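Local coordinates for protein 2-oxoglutarate-dependent dioxygenase DAO (Oryza sativa subsp. indica, PDB 6KUN) that probably oxidises the auxin indole-3-acetic acid irreversibly to inactive 2-oxoindole-3-acetic acid, as an iron- and 2-oxoglutarate-dependent dioxygenase, at residues B[127-132]-B[145-150]; B[23-28]-B[136-141]. All blocks are in the same frame, centred on the assembly; numbering follows the deposited sequence.

Interaction 1 of 2, residues B[127-132]-B[145-150]; sequences LIVDVA and SFQDWP
Val129 and Ala132, three residues apart and so on one side of helix 111-138, meet the turn at Phe146 and Gln147 entirely through van der Waals contact; no hydrogen bond crosses between the two segments. Just before them, Ile128 turns to the sheet instead, resting on Leu179, Val181, Met247 and Leu249. Val129 points toward the turn and spreads both methyls against it. Val129 CG1, anti to the backbone N (chi1 169°), lies 3.7 Å from Gln147 OE1, while Val129 CG2 is 4.0 Å from Phe146 O. Gln147 starts away from the helix, but the bend at its second torsion (chi2 61°) brings OE1 back to the valine methyls, the two side chains crossing at about a right angle. Further along, Ala132 CB sits over one face of the Phe146 ring, 3.6 Å from its centroid and only 16° off the ring normal, which is the geometry of a CH-pi contact. The same ring also meets the backbone: Phe146 CE2 is 3.5 Å from Ala132 O. The turn has its own bracing. Trp149 N donates to Phe146 O (3.1 Å), closing a type I beta turn, and Phe146 CD1 stands 3.5 Å above the centre of the Trp149 ring. Phe178 joins both rings, with its edge-to-face contact on Trp149. The contact thus packs the connection that leads into strand 151-158 against the long helix that flanks the larger sheet of the jelly-roll (double-stranded beta-helix) fold of this family.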
loop_
_atom_site.group_PDB
_atom_site.type_symbol
_atom_site.label_atom_id
_atom_site.label_comp_id
_atom_site.label_asym_id
_atom_site.label_seq_id
_atom_site.Cartn_x
_atom_site.Cartn_y
_atom_site.Cartn_z
ATOM N N LEU B 127 -2.499 16.663 12.326
ATOM C CA LEU B 127 -1.190 16.597 11.703
ATOM C C LEU B 127 -0.800 17.958 11.155
ATOM O O LEU B 127 0.292 18.443 11.430
ATOM C CB LEU B 127 -1.159 15.518 10.633
ATOM C CG LEU B 127 0.129 15.337 9.835
ATOM C CD1 LEU B 127 1.328 15.098 10.749
ATOM C CD2 LEU B 127 -0.034 14.199 8.849
ATOM N N ILE B 128 -1.681 18.614 10.406
ATOM C CA ILE B 128 -1.258 19.830 9.717
ATOM C C ILE B 128 -1.059 20.946 10.738
ATOM O O ILE B 128 -0.190 21.794 10.557
ATOM C CB ILE B 128 -2.254 20.190 8.611
ATOM C CG1 ILE B 128 -1.698 21.123 7.533
ATOM C CG2 ILE B 128 -3.536 20.774 9.216
ATOM C CD1 ILE B 128 -0.215 21.245 7.429
ATOM N N VAL B 129 -1.814 20.924 11.837
ATOM C CA VAL B 129 -1.590 21.881 12.912
ATOM C C VAL B 129 -0.217 21.648 13.558
ATOM O O VAL B 129 0.538 22.588 13.794
ATOM C CB VAL B 129 -2.727 21.791 13.937
ATOM C CG1 VAL B 129 -2.410 22.581 15.207
ATOM C CG2 VAL B 129 -4.038 22.298 13.318
ATOM N N ASP B 130 0.122 20.382 13.826
ATOM C CA ASP B 130 1.422 20.030 14.387
ATOM C C ASP B 130 2.558 20.442 13.450
ATOM O O ASP B 130 3.535 21.076 13.879
ATOM C CB ASP B 130 1.481 18.525 14.690
ATOM C CG ASP B 130 2.781 18.106 15.383
ATOM O OD1 ASP B 130 3.201 18.775 16.345
ATOM O OD2 ASP B 130 3.382 17.101 14.970
ATOM N N VAL B 131 2.416 20.135 12.164
ATOM C CA VAL B 131 3.400 20.585 11.194
ATOM C C VAL B 131 3.512 22.115 11.187
ATOM O O VAL B 131 4.616 22.676 11.257
ATOM C CB VAL B 131 3.053 20.034 9.808
ATOM C CG1 VAL B 131 3.998 20.656 8.774
ATOM C CG2 VAL B 131 3.157 18.514 9.791
ATOM N N ALA B 132 2.378 22.819 11.101
ATOM C CA ALA B 132 2.451 24.287 11.119
ATOM C C ALA B 132 3.206 24.802 12.342
ATOM O O ALA B 132 4.058 25.685 12.231
ATOM C CB ALA B 132 1.057 24.900 11.058
ATOM N N SER B 145 -0.875 29.682 17.566
ATOM C CA SER B 145 -1.862 28.613 17.523
ATOM C C SER B 145 -2.502 28.592 16.143
ATOM O O SER B 145 -3.063 29.598 15.693
ATOM C CB SER B 145 -2.939 28.788 18.591
ATOM O OG SER B 145 -3.926 27.773 18.453
ATOM N N PHE B 146 -2.412 27.449 15.478
ATOM C CA PHE B 146 -3.032 27.206 14.184
ATOM C C PHE B 146 -4.302 26.363 14.301
ATOM O O PHE B 146 -4.999 26.130 13.294
ATOM C CB PHE B 146 -2.025 26.492 13.280
ATOM C CG PHE B 146 -0.828 27.316 12.910
ATOM C CD1 PHE B 146 -0.880 28.204 11.866
ATOM C CD2 PHE B 146 0.378 27.160 13.598
ATOM C CE1 PHE B 146 0.270 28.939 11.486
ATOM C CE2 PHE B 146 1.516 27.915 13.230
ATOM C CZ PHE B 146 1.439 28.794 12.174
ATOM N N GLN B 147 -4.643 25.941 15.517
ATOM C CA GLN B 147 -5.751 25.010 15.722
ATOM C C GLN B 147 -7.052 25.465 15.051
ATOM O O GLN B 147 -7.843 24.621 14.611
ATOM C CB GLN B 147 -5.962 24.817 17.228
ATOM C CG GLN B 147 -7.056 23.844 17.587
ATOM C CD GLN B 147 -6.788 22.444 17.068
ATOM O OE1 GLN B 147 -5.645 22.049 16.856
ATOM N NE2 GLN B 147 -7.859 21.685 16.853
ATOM N N ASP B 148 -7.303 26.770 14.943
ATOM C CA ASP B 148 -8.618 27.195 14.474
ATOM C C ASP B 148 -8.579 27.845 13.095
ATOM O O ASP B 148 -9.589 28.386 12.622
ATOM C CB ASP B 148 -9.258 28.143 15.490
ATOM C CG ASP B 148 -8.727 29.546 15.386
ATOM O OD1 ASP B 148 -7.511 29.727 15.211
ATOM O OD2 ASP B 148 -9.553 30.480 15.481
ATOM N N TRP B 149 -7.425 27.822 12.433
ATOM C CA TRP B 149 -7.361 28.291 11.064
ATOM C C TRP B 149 -8.280 27.426 10.190
ATOM O O TRP B 149 -8.179 26.194 10.229
ATOM C CB TRP B 149 -5.928 28.216 10.541
ATOM C CG TRP B 149 -4.973 29.251 11.055
ATOM C CD1 TRP B 149 -4.955 29.840 12.287
ATOM C CD2 TRP B 149 -3.845 29.776 10.331
ATOM N NE1 TRP B 149 -3.892 30.730 12.365
ATOM C CE2 TRP B 149 -3.218 30.726 11.165
ATOM C CE3 TRP B 149 -3.356 29.592 9.032
ATOM C CZ2 TRP B 149 -2.099 31.432 10.767
ATOM C CZ3 TRP B 149 -2.245 30.321 8.640
ATOM C CH2 TRP B 149 -1.630 31.210 9.501
ATOM N N PRO B 150 -9.116 28.027 9.347
ATOM C CA PRO B 150 -9.885 27.234 8.383
ATOM C C PRO B 150 -9.022 26.311 7.536
ATOM O O PRO B 150 -7.897 26.649 7.137
ATOM C CB PRO B 150 -10.587 28.301 7.540
ATOM C CG PRO B 150 -10.849 29.402 8.539
ATOM C CD PRO B 150 -9.530 29.445 9.325
#

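Interaction 2 of 2, residues B[23-28]-B[136-141]; sequences RLRDAC and AASLGL
Arg25 reaches across from helix 18-30 to the last turn of helix 111-138, and its side chain meets Ser138 almost from its root. At CB the neighbour is the serine hydroxyl: Arg25 CB lies 3.5 Å from Ser138 OG, a van der Waals contact with a carbon; the hydroxyl's hydrogen bond is to Val135 O. Arg25 CG, anti to the backbone N, continues outward and passes Leu139 CD2 at 4.1 Å. Arg25 CD then lies 3.8 Å from Ser138 O, and the bend at chi3 (-43°) swings the guanidinium toward this carbonyl. The acceptor belongs to a helix end: Leu141 N to Ala136 O (2.9 Å) and Gly140 N to Ala137 O (2.9 Å) form a Schellman motif with Gly140, at positive phi, as its C-prime residue. Through Arg25 and Ser138 a helix in the N-terminal family region is tied to the C-terminus of the long helix beside the jelly-roll sheet. Arg25 NE donates to Ser138 O at 2.7 Å, its N-H...O angle 159°, from a position tilted out of the carbonyl plane. At the tip, Arg25 NH2 gives Ser138 O a second, more bent bond of 3.0 Å (137°), this one in the carbonyl plane on a lone pair, so that the guanidinium grips one atom side-on. Replacing Arg25 by an alanine would probably leave Ser138 O without either of its two guanidinium donors and open a gap beside Leu139.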
loop_
_atom_site.group_PDB
_atom_site.type_symbol
_atom_site.label_atom_id
_atom_site.label_comp_id
_atom_site.label_asym_id
_atom_site.label_seq_id
_atom_site.Cartn_x
_atom_site.Cartn_y
_atom_site.Cartn_z
ATOM N N ARG B 23 16.770 21.346 9.475
ATOM C CA ARG B 23 16.526 20.716 8.184
ATOM C C ARG B 23 15.142 21.072 7.678
ATOM O O ARG B 23 14.948 21.269 6.474
ATOM C CB ARG B 23 16.680 19.196 8.282
ATOM C CG ARG B 23 18.140 18.754 8.458
ATOM C CD ARG B 23 18.306 17.244 8.293
ATOM N NE ARG B 23 17.745 16.788 7.036
ATOM C CZ ARG B 23 16.723 15.939 6.930
ATOM N NH1 ARG B 23 16.162 15.406 8.007
ATOM N NH2 ARG B 23 16.294 15.623 5.742
ATOM N N LEU B 24 14.167 21.121 8.587
ATOM C CA LEU B 24 12.804 21.512 8.236
ATOM C C LEU B 24 12.780 22.911 7.643
ATOM O O LEU B 24 12.220 23.133 6.571
ATOM C CB LEU B 24 11.909 21.452 9.484
ATOM C CG LEU B 24 10.491 22.019 9.322
ATOM C CD1 LEU B 24 9.857 21.414 8.122
ATOM C CD2 LEU B 24 9.669 21.732 10.570
ATOM N N ARG B 25 13.417 23.871 8.328
ATOM C CA ARG B 25 13.354 25.255 7.853
ATOM C C ARG B 25 14.051 25.369 6.510
ATOM O O ARG B 25 13.554 26.033 5.582
ATOM C CB ARG B 25 13.975 26.200 8.875
ATOM C CG ARG B 25 13.934 27.695 8.424
ATOM C CD ARG B 25 15.069 28.550 9.062
ATOM N NE ARG B 25 15.149 28.170 10.451
ATOM C CZ ARG B 25 16.195 27.615 11.039
ATOM N NH1 ARG B 25 17.353 27.400 10.391
ATOM N NH2 ARG B 25 16.081 27.270 12.309
ATOM N N ASP B 26 15.170 24.663 6.368
ATOM C CA ASP B 26 15.919 24.725 5.134
ATOM C C ASP B 26 15.129 24.152 3.971
ATOM O O ASP B 26 15.134 24.709 2.864
ATOM C CB ASP B 26 17.239 23.978 5.314
ATOM C CG ASP B 26 18.168 24.204 4.180
ATOM O OD1 ASP B 26 18.664 25.348 4.056
ATOM O OD2 ASP B 26 18.377 23.252 3.404
ATOM N N ALA B 27 14.396 23.080 4.204
ATOM C CA ALA B 27 13.550 22.528 3.147
ATOM C C ALA B 27 12.446 23.505 2.769
ATOM O O ALA B 27 12.179 23.707 1.589
ATOM C CB ALA B 27 12.959 21.195 3.594
ATOM N N CYS B 28 11.812 24.122 3.756
ATOM C CA CYS B 28 10.767 25.101 3.482
ATOM C C CYS B 28 11.312 26.330 2.747
ATOM O O CYS B 28 10.635 26.885 1.864
ATOM C CB CYS B 28 10.111 25.521 4.802
ATOM S SG CYS B 28 9.108 24.246 5.552
ATOM N N ALA B 136 6.568 27.116 12.320
ATOM C CA ALA B 136 6.652 28.367 13.086
ATOM C C ALA B 136 7.795 28.371 14.106
ATOM O O ALA B 136 8.492 29.383 14.273
ATOM C CB ALA B 136 5.311 28.614 13.785
ATOM N N ALA B 137 8.000 27.259 14.808
ATOM C CA ALA B 137 9.093 27.202 15.767
ATOM C C ALA B 137 10.453 27.256 15.073
ATOM O O ALA B 137 11.413 27.791 15.640
ATOM C CB ALA B 137 8.982 25.941 16.628
ATOM N N SER B 138 10.566 26.713 13.860
ATOM C CA SER B 138 11.833 26.781 13.143
ATOM C C SER B 138 12.220 28.215 12.770
ATOM O O SER B 138 13.376 28.465 12.427
ATOM C CB SER B 138 11.779 25.899 11.903
ATOM O OG SER B 138 11.139 26.536 10.818
ATOM N N LEU B 139 11.284 29.148 12.811
ATOM C CA LEU B 139 11.548 30.560 12.584
ATOM C C LEU B 139 11.608 31.339 13.879
ATOM O O LEU B 139 11.458 32.578 13.860
ATOM C CB LEU B 139 10.460 31.152 11.699
ATOM C CG LEU B 139 10.261 30.495 10.332
ATOM C CD1 LEU B 139 8.987 30.983 9.649
ATOM C CD2 LEU B 139 11.476 30.741 9.466
ATOM N N GLY B 140 11.831 30.635 14.997
ATOM C CA GLY B 140 11.892 31.250 16.318
ATOM C C GLY B 140 10.563 31.732 16.857
ATOM O O GLY B 140 10.525 32.537 17.798
ATOM N N LEU B 141 9.460 31.268 16.286
ATOM C CA LEU B 141 8.133 31.732 16.675
ATOM C C LEU B 141 7.482 30.693 17.576
ATOM O O LEU B 141 7.331 29.526 17.183
ATOM C CB LEU B 141 7.241 31.962 15.459
ATOM C CG LEU B 141 7.645 32.989 14.412
ATOM C CD1 LEU B 141 6.686 32.884 13.242
ATOM C CD2 LEU B 141 7.616 34.386 14.994
#

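Helix 111-138 serves both contacts, presenting residues 127-132 to interaction 1 and its C-terminal end to interaction 2, so the N-terminal helix and the connection into strand 151-158 both pack on it. Their centres are 15 Å apart, yet they touch directly: Phe146 CE2 of interaction 1 lies 3.9 Å from Ala136 CB of interaction 2. Along the chain the four segments alternate. The centres of interactions 1 and 2 lie about 12 Å and 18 Å from the centre of the chain, both away from the ligand pockets. One indirect tie is that Ile128 and Ala132 rest on strand 242-249, which also carries Arg242, Ser244 and Phe248 of the 2-oxoglutarate pocket.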